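Local coordinates for protein CalS11 (Micromonospora echinospora, PDB 3TOS) that probably transfers a methyl group from S-adenosylmethionine to an oxygen atom during calicheamicin biosynthesis, and is seen here with the spent cofactor S-adenosyl-L-homocysteine bound, at residues B[18-21]-B[22-26]; B[59-62]-B[63-66]; B[168-171]-B[172-175]. All coordinates share one frame; numbering follows the deposited sequence. Where two conformers were deposited one is given.

Overall arrangement
All three contacts are local, each between side chains about one turn apart within one helix, and come in series along the chain. Interaction 1 lies on helix 17-31 near the surface, interaction 2 on helix 50-65, and interaction 3 in helix 167-177. The last two helices pack on the parallel strands of the Rossmann-like methyltransferase sheet, with contact centres about 25 Å apart. Interactions 1 and 3 lie on opposite sides of the chain's centre, about 39 Å between centres. Interactions 2 and 3 lie near the S-adenosyl-L-homocysteine, the side chains of Met59 and Arg168 about 7 Å and 4 Å from it; interaction 1 lies nearer the bound glutamic acid, about 9 Å from the Glu19 side chain.

Interaction 1 of 3, residues B[18-21]-B[22-26]; sequences EETE and TTQRL
Glu21 and Arg25, one turn apart on helix 17-31, are joined by an i to i+4 salt bridge in which Glu21 OE2 receives the NE-H of Arg25 at 2.8 Å. The bond is nearly straight, 159° at the hydrogen, and uses the anti lone pair of OE2. The carboxylate oxygen meets the guanidinium at its edge and in its plane, yet the two flat groups stand almost perpendicular, 85° apart, so this is a single-point grip through NE rather than a paired, two-pronged one. Glu21 gets there by a bend at chi2, while Arg25 runs extended from CG to NE and crosses it at a slant. The other carboxylate oxygen, Glu21 OE1, takes a hydrogen from a water 2.6 Å away, and that water also donates to Gln24 OE1, tying two acceptors together. The amide of Gln24 rests beside the methyl of Thr20, NE2 to CG2 3.6 Å, the two side chains pointing the same way.

On another side of the helix, Thr23 OG1 turns back along the chain, placed beside its own backbone N (chi1 -56°), and donates to Glu19 O, the carbonyl four residues back, at 2.8 Å. Thr23 N donates to the same oxygen from the opposite face of its carbonyl plane, so Glu19 O carries two bonds. The carboxylate of Glu19 looks elsewhere and forms a salt bridge with Arg49. Thr22 OG1 bonds to Ala146 O and Ser150 OG of the second subunit. Helix 17-31 thus meets that subunit through Thr22, Arg25 (on its Ala146) and Thr23 (on its Val41), leaves Gln24 exposed, and lies against the loop carrying Arg49 through Thr22, Thr23 and Leu26.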
loop_
_atom_site.group_PDB
_atom_site.type_symbol
_atom_site.label_atom_id
_atom_site.label_comp_id
_atom_site.label_asym_id
_atom_site.label_seq_id
_atom_site.Cartn_x
_atom_site.Cartn_y
_atom_site.Cartn_z
ATOM N N GLU B 18 40.031 -12.993 -15.447
ATOM C CA GLU B 18 38.950 -12.844 -16.461
ATOM C C GLU B 18 38.516 -11.420 -16.558
ATOM O O GLU B 18 38.185 -10.976 -17.673
ATOM C CB GLU B 18 37.743 -13.777 -16.138
ATOM C CG GLU B 18 38.084 -15.234 -16.184
ATOM C CD GLU B 18 38.779 -15.768 -14.905
ATOM O OE1 GLU B 18 38.937 -15.034 -13.882
ATOM O OE2 GLU B 18 39.146 -16.968 -14.936
ATOM N N GLU B 19 38.420 -10.706 -15.435
ATOM C CA GLU B 19 38.020 -9.261 -15.510
ATOM C C GLU B 19 39.084 -8.485 -16.273
ATOM O O GLU B 19 38.810 -7.605 -17.096
ATOM C CB GLU B 19 37.818 -8.744 -14.083
ATOM C CG GLU B 19 37.787 -7.192 -13.927
ATOM C CD GLU B 19 36.532 -6.488 -14.444
ATOM O OE1 GLU B 19 35.567 -7.181 -14.841
ATOM O OE2 GLU B 19 36.530 -5.223 -14.420
ATOM N N THR B 20 40.343 -8.835 -16.023
ATOM C CA THR B 20 41.447 -8.178 -16.711
ATOM C C THR B 20 41.341 -8.470 -18.215
ATOM O O THR B 20 41.519 -7.586 -19.054
ATOM C CB THR B 20 42.791 -8.697 -16.156
ATOM O OG1 THR B 20 42.965 -8.236 -14.802
ATOM C CG2 THR B 20 43.971 -8.155 -16.987
ATOM N N GLU B 21 41.065 -9.734 -18.566
ATOM C CA GLU B 21 40.902 -10.136 -19.993
ATOM C C GLU B 21 39.780 -9.430 -20.686
ATOM O O GLU B 21 39.958 -8.891 -21.808
ATOM C CB GLU B 21 40.662 -11.651 -20.049
ATOM C CG GLU B 21 40.582 -12.262 -21.446
ATOM C CD GLU B 21 41.941 -12.139 -22.249
ATOM O OE1 GLU B 21 43.043 -11.935 -21.646
ATOM O OE2 GLU B 21 41.915 -12.274 -23.490
ATOM N N THR B 22 38.632 -9.310 -19.995
ATOM C CA THR B 22 37.503 -8.578 -20.593
ATOM C C THR B 22 37.911 -7.117 -20.885
ATOM O O THR B 22 37.672 -6.610 -21.964
ATOM C CB THR B 22 36.260 -8.605 -19.681
ATOM O OG1 THR B 22 35.688 -9.905 -19.717
ATOM C CG2 THR B 22 35.195 -7.583 -20.140
ATOM N N THR B 23 38.529 -6.477 -19.891
ATOM C CA THR B 23 38.910 -5.089 -19.993
ATOM C C THR B 23 39.882 -4.877 -21.142
ATOM O O THR B 23 39.706 -3.981 -21.977
ATOM C CB THR B 23 39.534 -4.614 -18.695
ATOM O OG1 THR B 23 38.624 -4.853 -17.615
ATOM C CG2 THR B 23 39.795 -3.112 -18.736
ATOM N N GLN B 24 40.911 -5.728 -21.208
ATOM C CA GLN B 24 41.923 -5.584 -22.257
ATOM C C GLN B 24 41.336 -5.890 -23.630
ATOM O O GLN B 24 41.690 -5.222 -24.607
ATOM C CB GLN B 24 43.125 -6.495 -21.960
ATOM C CG GLN B 24 43.943 -5.952 -20.784
ATOM C CD GLN B 24 44.989 -6.894 -20.333
ATOM O OE1 GLN B 24 45.025 -8.059 -20.764
ATOM N NE2 GLN B 24 45.882 -6.406 -19.472
ATOM N N ARG B 25 40.490 -6.911 -23.719
ATOM C CA ARG B 25 39.829 -7.229 -24.997
ATOM C C ARG B 25 38.971 -6.073 -25.488
ATOM O O ARG B 25 39.034 -5.745 -26.654
ATOM C CB ARG B 25 38.952 -8.469 -24.900
ATOM C CG ARG B 25 39.800 -9.779 -24.847
ATOM C CD ARG B 25 38.827 -10.911 -24.916
ATOM N NE ARG B 25 39.417 -12.197 -24.705
ATOM C CZ ARG B 25 38.763 -13.365 -24.774
ATOM N NH1 ARG B 25 37.493 -13.406 -25.225
ATOM N NH2 ARG B 25 39.392 -14.502 -24.386
ATOM N N LEU B 26 38.118 -5.521 -24.632
ATOM C CA LEU B 26 37.254 -4.420 -25.037
ATOM C C LEU B 26 38.051 -3.197 -25.394
ATOM O O LEU B 26 37.625 -2.471 -26.279
ATOM C CB LEU B 26 36.225 -4.095 -23.962
ATOM C CG LEU B 26 35.170 -5.185 -23.752
ATOM C CD1 LEU B 26 34.303 -4.834 -22.558
ATOM C CD2 LEU B 26 34.298 -5.490 -24.981
HETATM O O HOH W 1 44.531 -10.653 -19.950
#

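Interaction 2 of 3, residues B[59-62]-B[63-66]; sequences MDAL and YRQV
Tyr63, on helix 50-65, donates its backbone N-H to Met59 O, 2.9 Å away; residue 59 is selenomethionine in this crystal. Tyr63 CB rests on the same carbonyl oxygen, while the ring leads away from Met59 and the hydroxyl bonds to Glu95.

Arg64 bonds to Asp60 twice. Its backbone N reaches Asp60 O at 2.9 Å, and its NE reaches Asp60 OD2 at 2.9 Å as a salt bridge, nearly straight, 163° at the hydrogen. OD2 lies in the guanidinium plane, whereas NE comes in from above the carboxylate plane, 53° out of it. A bend at chi3 (-73°) folds the arginine back over the preceding turn, laying one guanidinium face over Ala61 CA, with NH2 3.6 Å from that atom. A water in the guanidinium plane closes the ring: it donates to Asp60 OD2 and accepts from Arg64 NH2 at 2.9 Å. Asp60 OD1 is taken by Tyr94 OH of helix 82-94. Exchanging Asp60 for an alanine would probably leave Arg64 NE without its charged mate, Tyr94 OH without this partner, and the guanidinium set free to turn.

Gln65 N shares its hydrogen between Ala61 O at 3.3 Å and, weakly, Leu62 O. A second water links Ala61 O to Gln65 NE2, which also bonds to Tyr252. Val66 N bonds to Tyr63 O, three residues back, and its side chain packs on Ile212 and Ala184 of the sheet.

Together these bonds imply that the charge of buried Asp60 is probably balanced by Arg64, with Tyr94 and water also bonded to the carboxylate, which probably favours the ionised form while coupling helix 50-65 to helix 82-94.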
loop_
_atom_site.group_PDB
_atom_site.type_symbol
_atom_site.label_atom_id
_atom_site.label_comp_id
_atom_site.label_asym_id
_atom_site.label_seq_id
_atom_site.Cartn_x
_atom_site.Cartn_y
_atom_site.Cartn_z
HETATM N N MSE B 59 25.116 5.407 -9.995
HETATM C CA MSE B 59 25.022 6.878 -10.066
HETATM C C MSE B 59 23.609 7.336 -10.418
HETATM O O MSE B 59 23.118 8.343 -9.858
HETATM C CB MSE B 59 26.041 7.460 -11.040
HETATM C CG MSE B 59 27.514 7.220 -10.658
HETATM SE SE MSE B 59 28.011 7.734 -8.842
HETATM C CE MSE B 59 27.965 5.980 -7.985
ATOM N N ASP B 60 22.976 6.607 -11.335
ATOM C CA ASP B 60 21.608 6.901 -11.706
ATOM C C ASP B 60 20.655 6.712 -10.518
ATOM O O ASP B 60 19.738 7.520 -10.326
ATOM C CB ASP B 60 21.160 6.011 -12.897
ATOM C CG ASP B 60 19.725 6.189 -13.231
ATOM O OD1 ASP B 60 19.408 7.241 -13.786
ATOM O OD2 ASP B 60 18.908 5.278 -13.007
ATOM N N ALA B 61 20.881 5.672 -9.708
ATOM C CA ALA B 61 20.025 5.421 -8.544
ATOM C C ALA B 61 20.188 6.558 -7.519
ATOM O O ALA B 61 19.186 7.028 -6.949
ATOM C CB ALA B 61 20.393 4.081 -7.888
ATOM N N LEU B 62 21.421 7.020 -7.286
ATOM C CA LEU B 62 21.609 8.145 -6.338
ATOM C C LEU B 62 20.972 9.427 -6.879
ATOM O O LEU B 62 20.245 10.137 -6.139
ATOM C CB LEU B 62 23.091 8.420 -6.070
ATOM C CG LEU B 62 23.839 7.251 -5.396
ATOM C CD1 LEU B 62 25.310 7.660 -5.299
ATOM C CD2 LEU B 62 23.321 6.934 -3.934
ATOM N N TYR B 63 21.148 9.689 -8.175
ATOM C CA TYR B 63 20.591 10.907 -8.757
ATOM C C TYR B 63 19.069 10.884 -8.671
ATOM O O TYR B 63 18.412 11.867 -8.318
ATOM C CB TYR B 63 21.048 11.052 -10.214
ATOM C CG TYR B 63 20.879 12.439 -10.851
ATOM C CD1 TYR B 63 19.891 13.342 -10.425
ATOM C CD2 TYR B 63 21.780 12.896 -11.767
ATOM C CE1 TYR B 63 19.761 14.579 -10.973
ATOM C CE2 TYR B 63 21.658 14.168 -12.299
ATOM C CZ TYR B 63 20.627 14.960 -11.977
ATOM O OH TYR B 63 20.565 16.215 -12.556
ATOM N N ARG B 64 18.466 9.741 -9.003
ATOM C CA ARG B 64 17.008 9.652 -8.921
ATOM C C ARG B 64 16.463 9.932 -7.522
ATOM O O ARG B 64 15.363 10.435 -7.378
ATOM C CB ARG B 64 16.530 8.287 -9.408
ATOM C CG ARG B 64 16.612 8.172 -10.932
ATOM C CD ARG B 64 15.957 6.866 -11.381
ATOM N NE ARG B 64 16.753 5.671 -11.074
ATOM C CZ ARG B 64 16.446 4.727 -10.180
ATOM N NH1 ARG B 64 15.369 4.839 -9.402
ATOM N NH2 ARG B 64 17.261 3.680 -10.025
ATOM N N GLN B 65 17.255 9.640 -6.501
ATOM C CA GLN B 65 16.806 9.894 -5.120
ATOM C C GLN B 65 16.799 11.347 -4.719
ATOM O O GLN B 65 16.142 11.682 -3.721
ATOM C CB GLN B 65 17.626 9.094 -4.087
ATOM C CG GLN B 65 17.221 7.591 -4.193
ATOM C CD GLN B 65 17.764 6.722 -3.061
ATOM O OE1 GLN B 65 17.760 7.113 -1.902
ATOM N NE2 GLN B 65 18.248 5.541 -3.411
ATOM N N VAL B 66 17.462 12.229 -5.494
ATOM C CA VAL B 66 17.465 13.665 -5.153
ATOM C C VAL B 66 16.757 14.538 -6.215
ATOM O O VAL B 66 16.872 15.782 -6.210
ATOM C CB VAL B 66 18.933 14.190 -4.916
ATOM C CG1 VAL B 66 19.633 13.392 -3.797
ATOM C CG2 VAL B 66 19.780 14.175 -6.229
HETATM O O HOH W 2 19.525 2.955 -11.761
HETATM O O HOH W 3 17.164 5.201 -6.233
#

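Interaction 3 of 3, residues B[168-171]-B[172-175]; sequences RETV and PRYL
Pro172 follows Val171 inside helix 167-177 and has no N-H to return to the turn before, so Arg168 O faces the proline ring instead, with Pro172 CG 3.5 Å away, and the helix kinks here. The ring presses on its neighbour, with Pro172 CD only 3.4 Å from Val171 CB, tighter than usual for carbons.

Regular bonding resumes at the next residue. Arg173 N reaches Glu169 O at a stretched 3.2 Å, Tyr174 N reaches Thr170 O at 2.9 Å, and Leu175 N lies nearly in line with the C=O of Val171 at 3.0 Å. The Val171 and Leu175 side chains lie side by side, CG1 to CD1 3.9 Å, and both touch Ala202 of helix 193-203. Thr170, Val171 and Tyr174 pack the helix on strands 103-107 and 72-76 of the Rossmann-like sheet.

The polar ends of Arg168 and Tyr174 are satisfied beyond these turns. Arg168 makes salt bridges through NH2 to Asp114 and Asp166, and through NH1 to Glu194, beside the bound S-adenosyl-L-homocysteine; Tyr174 OH bonds to Arg102. Thr170 OG1, placed by chi1 (62°) between its backbone N and carbonyl carbon, has a weak bond to Asp166 O.

The proline thus costs one backbone bond, while the three acidic partners of Arg168 probably offset its charge and fix the guanidinium next to the cofactor pocket.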
loop_
_atom_site.group_PDB
_atom_site.type_symbol
_atom_site.label_atom_id
_atom_site.label_comp_id
_atom_site.label_asym_id
_atom_site.label_seq_id
_atom_site.Cartn_x
_atom_site.Cartn_y
_atom_site.Cartn_z
ATOM N N ARG B 168 40.811 20.365 1.338
ATOM C CA ARG B 168 40.884 21.001 2.668
ATOM C C ARG B 168 40.793 22.519 2.572
ATOM O O ARG B 168 40.261 23.195 3.478
ATOM C CB ARG B 168 42.151 20.581 3.418
ATOM C CG ARG B 168 42.096 19.106 3.779
ATOM C CD ARG B 168 43.387 18.583 4.371
ATOM N NE ARG B 168 44.310 18.293 3.299
ATOM C CZ ARG B 168 45.326 17.446 3.391
ATOM N NH1 ARG B 168 45.558 16.757 4.511
ATOM N NH2 ARG B 168 46.093 17.280 2.351
ATOM N N GLU B 169 41.287 23.049 1.452
ATOM C CA GLU B 169 41.210 24.516 1.190
ATOM C C GLU B 169 40.073 24.884 0.243
ATOM O O GLU B 169 39.357 25.906 0.429
ATOM C CB GLU B 169 42.555 25.014 0.643
ATOM C CG GLU B 169 43.645 25.156 1.703
ATOM C CD GLU B 169 44.158 23.834 2.379
ATOM O OE1 GLU B 169 44.743 22.932 1.714
ATOM O OE2 GLU B 169 44.031 23.739 3.626
ATOM N N THR B 170 39.929 24.089 -0.830
ATOM C CA THR B 170 39.068 24.526 -1.931
ATOM C C THR B 170 37.591 24.319 -1.608
ATOM O O THR B 170 36.766 25.022 -2.155
ATOM C CB THR B 170 39.381 23.777 -3.222
ATOM O OG1 THR B 170 39.140 22.388 -3.015
ATOM C CG2 THR B 170 40.835 23.972 -3.652
ATOM N N VAL B 171 37.229 23.338 -0.748
ATOM C CA VAL B 171 35.802 23.130 -0.435
ATOM C C VAL B 171 35.265 24.235 0.472
ATOM O O VAL B 171 34.277 24.859 0.155
ATOM C CB VAL B 171 35.479 21.675 0.085
ATOM C CG1 VAL B 171 34.007 21.589 0.617
ATOM C CG2 VAL B 171 35.676 20.685 -1.093
ATOM N N PRO B 172 35.990 24.577 1.578
ATOM C CA PRO B 172 35.561 25.762 2.364
ATOM C C PRO B 172 35.524 27.052 1.523
ATOM O O PRO B 172 34.609 27.853 1.702
ATOM C CB PRO B 172 36.658 25.843 3.442
ATOM C CG PRO B 172 36.981 24.343 3.678
ATOM C CD PRO B 172 37.044 23.813 2.267
ATOM N N ARG B 173 36.485 27.237 0.616
ATOM C CA ARG B 173 36.528 28.434 -0.219
ATOM C C ARG B 173 35.323 28.490 -1.157
ATOM O O ARG B 173 34.664 29.544 -1.280
ATOM C CB ARG B 173 37.866 28.481 -0.996
ATOM C CG ARG B 173 37.977 29.665 -1.994
ATOM C CD ARG B 173 39.329 29.642 -2.769
ATOM N NE ARG B 173 40.447 29.633 -1.824
ATOM C CZ ARG B 173 41.366 28.661 -1.663
ATOM N NH1 ARG B 173 42.280 28.815 -0.711
ATOM N NH2 ARG B 173 41.391 27.548 -2.422
ATOM N N TYR B 174 35.041 27.368 -1.828
ATOM C CA TYR B 174 33.882 27.285 -2.736
ATOM C C TYR B 174 32.611 27.628 -1.979
ATOM O O TYR B 174 31.770 28.403 -2.428
ATOM C CB TYR B 174 33.774 25.870 -3.383
ATOM C CG TYR B 174 32.566 25.797 -4.303
ATOM C CD1 TYR B 174 32.652 26.133 -5.601
ATOM C CD2 TYR B 174 31.298 25.537 -3.763
ATOM C CE1 TYR B 174 31.528 26.070 -6.421
ATOM C CE2 TYR B 174 30.163 25.534 -4.501
ATOM C CZ TYR B 174 30.274 25.807 -5.853
ATOM O OH TYR B 174 29.140 25.866 -6.614
ATOM N N LEU B 175 32.471 27.044 -0.799
ATOM C CA LEU B 175 31.245 27.299 -0.043
ATOM C C LEU B 175 31.135 28.780 0.393
ATOM O O LEU B 175 30.042 29.388 0.362
ATOM C CB LEU B 175 31.156 26.337 1.150
ATOM C CG LEU B 175 30.964 24.855 0.800
ATOM C CD1 LEU B 175 31.264 23.985 2.036
ATOM C CD2 LEU B 175 29.579 24.709 0.272
#